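Local atomic coordinates of metallo-beta-lactamase domain-containing protein (Enterococcus faecalis, PDB entry 2AZ4), a protein that is of unknown function but carries a two-zinc metallo-beta-lactamase fold, and may act as an RNA-binding exonuclease. Residues T278-N284 against V297-E303; H85-F89 against I153-E157. Residues are numbered along the deposited sequence.

Contact 1 (T278-N284 against V297-E303); sequences TVVLEAN and VRYYYAE
Strand 278-282 and strand 298-300 run parallel, their axes 4.3 Å apart and crossing at -40°, pairing Leu-281 with Tyr-299 and Glu-282 with Tyr-300. Leu-281 N donates to Arg-298 O (2.9 Å) and Tyr-300 N to Leu-281 O (2.9 Å). A weak bond from Ala-283 N to Tyr-300 O (2.7 Å) follows where 278-284 turns helical. A water joins Val-279 O to Arg-298 N and NH1. On the Leu-281 side, Leu-281 CD1 meets Val-297 CG1 (3.9 Å), branched side chains suited to the core beneath helix 265-274. Ala-283 is small enough for its CB to lie 3.4 Å from Tyr-301 CD1 and 3.9 Å from Tyr-299 CD1. Glu-282 (chi1 t, chi2 m) is the N-cap: its OE2 accepts from Asn-284 N (3.1 Å) and ND2 (2.6 Å), and a water bridges Glu-282 OE2 and Ala-302 N. This beta-alpha-beta unit runs through helix 283-293; one buried carboxylate caps its first turn and, through water, holds the chain leaving the edge strand.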
ATOM      1  N   THR A 278      -1.142  28.470  -3.588  1.00 21.90           N
ATOM      2  CA  THR A 278       0.130  27.820  -3.859  1.00 21.68           C
ATOM      3  C   THR A 278       0.409  26.739  -2.828  1.00 20.69           C
ATOM      4  O   THR A 278       0.423  27.007  -1.639  1.00 21.61           O
ATOM      5  CB  THR A 278       1.299  28.819  -3.796  1.00 21.70           C
ATOM      6  OG1 THR A 278       1.089  29.871  -4.743  1.00 24.04           O
ATOM      7  CG2 THR A 278       2.621  28.122  -4.081  1.00 22.98           C
ATOM      8  N   VAL A 279       0.665  25.530  -3.299  1.00 19.96           N
ATOM      9  CA  VAL A 279       0.976  24.403  -2.430  1.00 18.91           C
ATOM     10  C   VAL A 279       2.457  24.361  -2.097  1.00 18.46           C
ATOM     11  O   VAL A 279       3.288  24.591  -2.977  1.00 18.48           O
ATOM     12  CB  VAL A 279       0.568  23.067  -3.095  1.00 18.73           C
ATOM     13  CG1 VAL A 279       0.890  21.884  -2.194  1.00 19.72           C
ATOM     14  CG2 VAL A 279      -0.929  23.090  -3.418  1.00 19.27           C
ATOM     15  N   VAL A 280       2.765  24.050  -0.828  1.00 17.41           N
ATOM     16  CA  VAL A 280       4.146  23.858  -0.366  1.00 17.05           C
ATOM     17  C   VAL A 280       4.226  22.519   0.367  1.00 16.66           C
ATOM     18  O   VAL A 280       3.498  22.281   1.329  1.00 17.68           O
ATOM     19  CB  VAL A 280       4.626  25.028   0.558  1.00 16.38           C
ATOM     20  CG1 VAL A 280       6.113  24.927   0.840  1.00 15.49           C
ATOM     21  CG2 VAL A 280       4.329  26.367  -0.083  1.00 15.61           C
ATOM     22  N   LEU A 281       5.096  21.641  -0.089  1.00 16.88           N
ATOM     23  CA  LEU A 281       5.210  20.314   0.529  1.00 17.00           C
ATOM     24  C   LEU A 281       6.495  20.188   1.372  1.00 17.96           C
ATOM     25  O   LEU A 281       7.454  20.941   1.174  1.00 18.09           O
ATOM     26  CB  LEU A 281       5.163  19.202  -0.538  1.00 16.64           C
ATOM     27  CG  LEU A 281       3.923  19.029  -1.452  1.00 16.34           C
ATOM     28  CD1 LEU A 281       4.003  17.820  -2.413  1.00 12.34           C
ATOM     29  CD2 LEU A 281       2.630  18.939  -0.641  1.00 13.78           C
ATOM     30  N   GLU A 282       6.506  19.229   2.294  1.00 17.38           N
ATOM     31  CA  GLU A 282       7.735  18.868   2.976  1.00 17.91           C
ATOM     32  C   GLU A 282       8.691  18.369   1.894  1.00 17.06           C
ATOM     33  O   GLU A 282       8.246  17.796   0.913  1.00 17.26           O
ATOM     34  CB  GLU A 282       7.443  17.789   4.032  1.00 18.26           C
ATOM     35  CG  GLU A 282       8.667  17.349   4.831  1.00 19.72           C
ATOM     36  CD  GLU A 282       9.394  16.206   4.145  1.00 23.92           C
ATOM     37  OE1 GLU A 282       8.736  15.505   3.359  1.00 25.90           O
ATOM     38  OE2 GLU A 282      10.612  16.008   4.357  1.00 24.72           O
ATOM     39  N   ALA A 283       9.997  18.585   2.069  1.00 16.77           N
ATOM     40  CA  ALA A 283      10.985  18.348   0.997  1.00 16.24           C
ATOM     41  C   ALA A 283      11.029  16.940   0.405  1.00 16.48           C
ATOM     42  O   ALA A 283      11.157  16.786  -0.824  1.00 16.55           O
ATOM     43  CB  ALA A 283      12.386  18.813   1.418  1.00 15.87           C
ATOM     44  N   ASN A 284      10.924  15.921   1.254  1.00 16.99           N
ATOM     45  CA  ASN A 284      11.014  14.520   0.804  1.00 16.79           C
ATOM     46  C   ASN A 284       9.805  14.162  -0.026  1.00 16.26           C
ATOM     47  O   ASN A 284       9.908  13.392  -0.974  1.00 16.93           O
ATOM     48  CB  ASN A 284      11.176  13.543   1.988  1.00 16.61           C
ATOM     49  CG  ASN A 284      12.548  13.671   2.668  1.00 17.91           C
ATOM     50  OD1 ASN A 284      13.544  13.178   2.166  1.00 19.21           O
ATOM     51  ND2 ASN A 284      12.588  14.335   3.806  1.00 19.10           N
ATOM     52  N   VAL A 297       7.356  21.419  -7.245  1.00 22.31           N
ATOM     53  CA  VAL A 297       6.493  22.178  -6.368  1.00 21.28           C
ATOM     54  C   VAL A 297       7.379  22.858  -5.325  1.00 20.13           C
ATOM     55  O   VAL A 297       8.482  22.384  -5.053  1.00 18.76           O
ATOM     56  CB  VAL A 297       5.415  21.242  -5.707  1.00 21.77           C
ATOM     57  CG1 VAL A 297       6.063  20.176  -4.789  1.00 20.51           C
ATOM     58  CG2 VAL A 297       4.363  22.045  -4.943  1.00 23.11           C
ATOM     59  N   ARG A 298       6.886  23.946  -4.739  1.00 19.19           N
ATOM     60  CA  ARG A 298       7.537  24.601  -3.588  1.00 18.64           C
ATOM     61  C   ARG A 298       7.581  23.654  -2.388  1.00 18.42           C
ATOM     62  O   ARG A 298       6.754  22.746  -2.262  1.00 18.34           O
ATOM     63  CB  ARG A 298       6.856  25.943  -3.238  1.00 18.98           C
ATOM     64  CG  ARG A 298       7.109  27.034  -4.285  1.00 19.78           C
ATOM     65  CD  ARG A 298       6.108  28.192  -4.144  1.00 21.34           C
ATOM     66  NE  ARG A 298       6.243  29.146  -5.247  1.00 25.03           N
ATOM     67  CZ  ARG A 298       5.742  28.982  -6.480  1.00 29.10           C
ATOM     68  NH1 ARG A 298       5.061  27.880  -6.817  1.00 25.23           N
ATOM     69  NH2 ARG A 298       5.948  29.924  -7.395  1.00 30.39           N
ATOM     70  N   TYR A 299       8.576  23.835  -1.528  1.00 17.55           N
ATOM     71  CA  TYR A 299       8.803  22.906  -0.438  1.00 17.57           C
ATOM     72  C   TYR A 299       9.505  23.577   0.721  1.00 16.79           C
ATOM     73  O   TYR A 299      10.070  24.639   0.564  1.00 16.64           O
ATOM     74  CB  TYR A 299       9.665  21.730  -0.912  1.00 16.60           C
ATOM     75  CG  TYR A 299      11.050  22.165  -1.367  1.00 17.44           C
ATOM     76  CD1 TYR A 299      12.137  22.184  -0.482  1.00 16.46           C
ATOM     77  CD2 TYR A 299      11.269  22.563  -2.686  1.00 16.77           C
ATOM     78  CE1 TYR A 299      13.397  22.578  -0.916  1.00 16.72           C
ATOM     79  CE2 TYR A 299      12.506  22.975  -3.119  1.00 16.16           C
ATOM     80  CZ  TYR A 299      13.578  22.950  -2.243  1.00 16.02           C
ATOM     81  OH  TYR A 299      14.813  23.368  -2.696  1.00 17.01           O
ATOM     82  N   TYR A 300       9.469  22.921   1.874  1.00 16.98           N
ATOM     83  CA  TYR A 300      10.260  23.312   3.036  1.00 16.55           C
ATOM     84  C   TYR A 300      10.927  22.063   3.595  1.00 16.41           C
ATOM     85  O   TYR A 300      10.437  20.932   3.417  1.00 16.37           O
ATOM     86  CB  TYR A 300       9.414  24.030   4.098  1.00 16.72           C
ATOM     87  CG  TYR A 300       8.522  23.120   4.883  1.00 16.61           C
ATOM     88  CD1 TYR A 300       8.823  22.790   6.204  1.00 16.88           C
ATOM     89  CD2 TYR A 300       7.377  22.559   4.292  1.00 17.29           C
ATOM     90  CE1 TYR A 300       7.991  21.946   6.925  1.00 15.14           C
ATOM     91  CE2 TYR A 300       6.549  21.709   4.998  1.00 16.25           C
ATOM     92  CZ  TYR A 300       6.864  21.399   6.303  1.00 15.56           C
ATOM     93  OH  TYR A 300       6.056  20.541   7.003  1.00 16.44           O
ATOM     94  N   TYR A 301      12.069  22.274   4.234  1.00 16.01           N
ATOM     95  CA  TYR A 301      12.777  21.209   4.924  1.00 17.00           C
ATOM     96  C   TYR A 301      12.293  21.051   6.345  1.00 17.66           C
ATOM     97  O   TYR A 301      12.242  22.017   7.110  1.00 17.42           O
ATOM     98  CB  TYR A 301      14.267  21.498   4.936  1.00 16.68           C
ATOM     99  CG  TYR A 301      14.915  21.239   3.612  1.00 16.62           C
ATOM    100  CD1 TYR A 301      15.134  19.924   3.178  1.00 18.74           C
ATOM    101  CD2 TYR A 301      15.348  22.288   2.811  1.00 17.64           C
ATOM    102  CE1 TYR A 301      15.741  19.662   1.961  1.00 16.95           C
ATOM    103  CE2 TYR A 301      15.972  22.040   1.581  1.00 18.65           C
ATOM    104  CZ  TYR A 301      16.158  20.705   1.179  1.00 17.92           C
ATOM    105  OH  TYR A 301      16.750  20.425  -0.016  1.00 19.20           O
ATOM    106  N   ALA A 302      11.939  19.819   6.701  1.00 19.01           N
ATOM    107  CA  ALA A 302      11.628  19.484   8.084  1.00 20.24           C
ATOM    108  C   ALA A 302      12.813  18.735   8.708  1.00 21.12           C
ATOM    109  O   ALA A 302      12.727  18.229   9.823  1.00 21.52           O
ATOM    110  CB  ALA A 302      10.362  18.654   8.143  1.00 20.15           C
ATOM    111  N   GLU A 303      13.922  18.670   7.979  1.00 22.06           N
ATOM    112  CA  GLU A 303      15.128  17.988   8.437  1.00 23.64           C
ATOM    113  C   GLU A 303      16.340  18.817   8.007  1.00 23.59           C
ATOM    114  O   GLU A 303      16.224  19.712   7.173  1.00 23.04           O
ATOM    115  CB  GLU A 303      15.186  16.563   7.860  1.00 23.79           C
ATOM    116  CG  GLU A 303      14.045  15.637   8.388  1.00 25.68           C
ATOM    117  CD  GLU A 303      13.810  14.336   7.584  1.00 27.21           C
ATOM    118  OE1 GLU A 303      14.687  13.905   6.797  1.00 28.98           O
ATOM    119  OE2 GLU A 303      12.710  13.738   7.770  1.00 33.07           O
TER
HETATM  120  O   HOH W   1       4.396  25.279  -5.372  1.00 20.91           O
HETATM  121  O   HOH W   2      12.533  17.590   5.050  1.00 25.38           O

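Contact 2 (H85-F89 against I153-E157); sequences HTAVF and IKVGE
Segment 85-89 is extended throughout and 153-157 as far as Val-155, after which the chain turns; the two belong to different sheets and meet mainly through side chains, with the backbone of Gly-156 at one end. The axes of strand 85-89 and strand 153-155 come no closer than 7.7 Å, with N-to-C directions 138° apart. The nearest CA pair is His-85 with Val-155, at 5.9 Å. Strand alternation sends His-85, Ala-87 and Phe-89 toward the partner and Thr-86 away. Val-155 (chi1 t) has the largest covered area in the contact. Val-155 CG1 lies 3.9 Å from His-85 CB, and Val-155 CG2 packs 3.7 Å from Ala-87 CB, whose methyl leaves room for the valine. Phe-89, chi1 m and chi2 -98°, reaches farther across the gap; its ring edge, at CZ, is 4.1 Å from Ile-153 CB and 4.4 Å from Val-155 CG2. Ile-153 (m, m) starts toward 85-89 but its end leads away. At the other end His-85, chi1 m and chi2 -81°, lays one ring face over Gly-156, whose CA sits 4.1 Å from the ring centroid in a CH-pi contact. Glycine suits this place: phi/psi of 53/-128° is easy only without a side chain, and a CB would press on the imidazole. Such packing of one sheet's face on another belongs to the beta sandwich of the metallo-beta-lactamase fold. Strand 85-89 lies between strands 30-34 and 110-113 of one sheet, Ile-32 and Tyr-111 extending the apolar layer, while strand 152-155 is an outer strand of the other, continuing into 158-164.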
ATOM      1  N   HIS A  85      13.774 -22.493 -10.410  1.00 25.25           N
ATOM      2  CA  HIS A  85      13.351 -21.118 -10.751  1.00 24.22           C
ATOM      3  C   HIS A  85      12.434 -20.595  -9.662  1.00 23.32           C
ATOM      4  O   HIS A  85      11.421 -21.216  -9.356  1.00 23.04           O
ATOM      5  CB  HIS A  85      12.597 -21.074 -12.092  1.00 23.73           C
ATOM      6  CG  HIS A  85      13.303 -21.777 -13.213  1.00 25.90           C
ATOM      7  ND1 HIS A  85      14.329 -21.198 -13.929  1.00 26.00           N
ATOM      8  CD2 HIS A  85      13.122 -23.009 -13.750  1.00 26.63           C
ATOM      9  CE1 HIS A  85      14.764 -22.049 -14.844  1.00 25.43           C
ATOM     10  NE2 HIS A  85      14.044 -23.152 -14.759  1.00 26.08           N
ATOM     11  N   THR A  86      12.803 -19.452  -9.073  1.00 22.01           N
ATOM     12  CA  THR A  86      12.055 -18.868  -7.978  1.00 20.12           C
ATOM     13  C   THR A  86      11.976 -17.381  -8.241  1.00 19.28           C
ATOM     14  O   THR A  86      12.940 -16.790  -8.742  1.00 18.70           O
ATOM     15  CB  THR A  86      12.768 -19.096  -6.620  1.00 20.56           C
ATOM     16  OG1 THR A  86      13.030 -20.502  -6.422  1.00 21.18           O
ATOM     17  CG2 THR A  86      11.909 -18.552  -5.468  1.00 19.14           C
ATOM     18  N   ALA A  87      10.841 -16.767  -7.902  1.00 17.92           N
ATOM     19  CA  ALA A  87      10.736 -15.308  -7.973  1.00 16.96           C
ATOM     20  C   ALA A  87       9.650 -14.805  -7.055  1.00 16.51           C
ATOM     21  O   ALA A  87       8.707 -15.541  -6.715  1.00 15.84           O
ATOM     22  CB  ALA A  87      10.441 -14.851  -9.423  1.00 15.96           C
ATOM     23  N   VAL A  88       9.750 -13.527  -6.691  1.00 15.37           N
ATOM     24  CA  VAL A  88       8.785 -12.944  -5.786  1.00 15.02           C
ATOM     25  C   VAL A  88       8.239 -11.690  -6.460  1.00 15.33           C
ATOM     26  O   VAL A  88       8.979 -10.940  -7.086  1.00 14.68           O
ATOM     27  CB  VAL A  88       9.372 -12.614  -4.355  1.00 14.11           C
ATOM     28  CG1 VAL A  88       8.345 -11.897  -3.468  1.00 13.61           C
ATOM     29  CG2 VAL A  88       9.857 -13.848  -3.630  1.00 14.43           C
ATOM     30  N   PHE A  89       6.940 -11.472  -6.304  1.00 15.77           N
ATOM     31  CA  PHE A  89       6.275 -10.305  -6.868  1.00 15.59           C
ATOM     32  C   PHE A  89       5.657  -9.497  -5.760  1.00 16.42           C
ATOM     33  O   PHE A  89       5.196 -10.049  -4.734  1.00 16.36           O
ATOM     34  CB  PHE A  89       5.212 -10.739  -7.890  1.00 16.15           C
ATOM     35  CG  PHE A  89       5.778 -11.422  -9.079  1.00 15.04           C
ATOM     36  CD1 PHE A  89       5.989 -10.716 -10.264  1.00 16.81           C
ATOM     37  CD2 PHE A  89       6.123 -12.771  -9.031  1.00 17.70           C
ATOM     38  CE1 PHE A  89       6.539 -11.357 -11.389  1.00 17.97           C
ATOM     39  CE2 PHE A  89       6.687 -13.424 -10.144  1.00 17.99           C
ATOM     40  CZ  PHE A  89       6.907 -12.710 -11.322  1.00 17.17           C
ATOM     41  N   ILE A 153       6.507 -11.751 -17.056  1.00 20.70           N
ATOM     42  CA  ILE A 153       7.723 -12.417 -16.591  1.00 21.12           C
ATOM     43  C   ILE A 153       7.494 -13.912 -16.654  1.00 21.96           C
ATOM     44  O   ILE A 153       6.429 -14.395 -16.254  1.00 22.33           O
ATOM     45  CB  ILE A 153       8.089 -12.000 -15.132  1.00 20.97           C
ATOM     46  CG1 ILE A 153       8.305 -10.471 -15.014  1.00 20.55           C
ATOM     47  CG2 ILE A 153       9.304 -12.772 -14.598  1.00 20.32           C
ATOM     48  CD1 ILE A 153       9.359  -9.856 -15.987  1.00 18.19           C
ATOM     49  N   LYS A 154       8.516 -14.633 -17.123  1.00 22.44           N
ATOM     50  CA  LYS A 154       8.534 -16.082 -17.193  1.00 22.75           C
ATOM     51  C   LYS A 154       9.468 -16.692 -16.155  1.00 22.88           C
ATOM     52  O   LYS A 154      10.659 -16.378 -16.106  1.00 22.61           O
ATOM     53  CB  LYS A 154       8.950 -16.526 -18.589  1.00 23.47           C
ATOM     54  CG  LYS A 154       7.823 -16.328 -19.585  1.00 25.84           C
ATOM     55  CD  LYS A 154       8.324 -16.176 -21.002  1.00 31.44           C
ATOM     56  CE  LYS A 154       7.164 -16.209 -22.008  1.00 35.04           C
ATOM     57  NZ  LYS A 154       6.213 -15.033 -21.902  1.00 35.99           N
ATOM     58  N   VAL A 155       8.899 -17.527 -15.295  1.00 22.58           N
ATOM     59  CA  VAL A 155       9.637 -18.166 -14.207  1.00 23.16           C
ATOM     60  C   VAL A 155       9.397 -19.638 -14.481  1.00 23.38           C
ATOM     61  O   VAL A 155       8.312 -20.157 -14.184  1.00 23.24           O
ATOM     62  CB  VAL A 155       9.067 -17.754 -12.821  1.00 22.46           C
ATOM     63  CG1 VAL A 155       9.731 -18.532 -11.673  1.00 22.92           C
ATOM     64  CG2 VAL A 155       9.200 -16.242 -12.613  1.00 21.02           C
ATOM     65  N   GLY A 156      10.387 -20.290 -15.093  1.00 23.47           N
ATOM     66  CA  GLY A 156      10.175 -21.615 -15.681  1.00 23.29           C
ATOM     67  C   GLY A 156       8.981 -21.552 -16.619  1.00 23.73           C
ATOM     68  O   GLY A 156       8.893 -20.666 -17.467  1.00 22.89           O
ATOM     69  N   GLU A 157       8.039 -22.469 -16.431  1.00 24.34           N
ATOM     70  CA  GLU A 157       6.836 -22.495 -17.245  1.00 25.46           C
ATOM     71  C   GLU A 157       5.670 -21.712 -16.642  1.00 25.10           C
ATOM     72  O   GLU A 157       4.544 -21.808 -17.124  1.00 26.36           O
ATOM     73  CB  GLU A 157       6.437 -23.936 -17.530  1.00 25.88           C
ATOM     74  CG  GLU A 157       7.384 -24.614 -18.497  1.00 27.16           C
ATOM     75  CD  GLU A 157       6.851 -25.969 -18.950  1.00 32.22           C
ATOM     76  OE1 GLU A 157       5.809 -26.006 -19.657  1.00 32.86           O
ATOM     77  OE2 GLU A 157       7.480 -26.991 -18.593  1.00 32.25           O
TER

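Overall arrangement
Contact 1 lies within one sheet, contact 2 between two others, and they follow one another along the chain, contact 2 ending before contact 1 begins. Their centres are about 40 Å apart and their nearest atoms about 24 Å, so they do not touch. Contact 2 joins the two mixed sheets that make up the metallo-beta-lactamase sandwich, whereas contact 1 completes the edge of a separate, all-parallel sheet. Of the two, contact 2 is nearer the chemistry: the Phe-89 side chain is about 10 Å from those of His-92 and His-97, ligands of the two zinc ions, and strand 85-89 runs on toward these ligands. Contact 1 lies away from the zinc site.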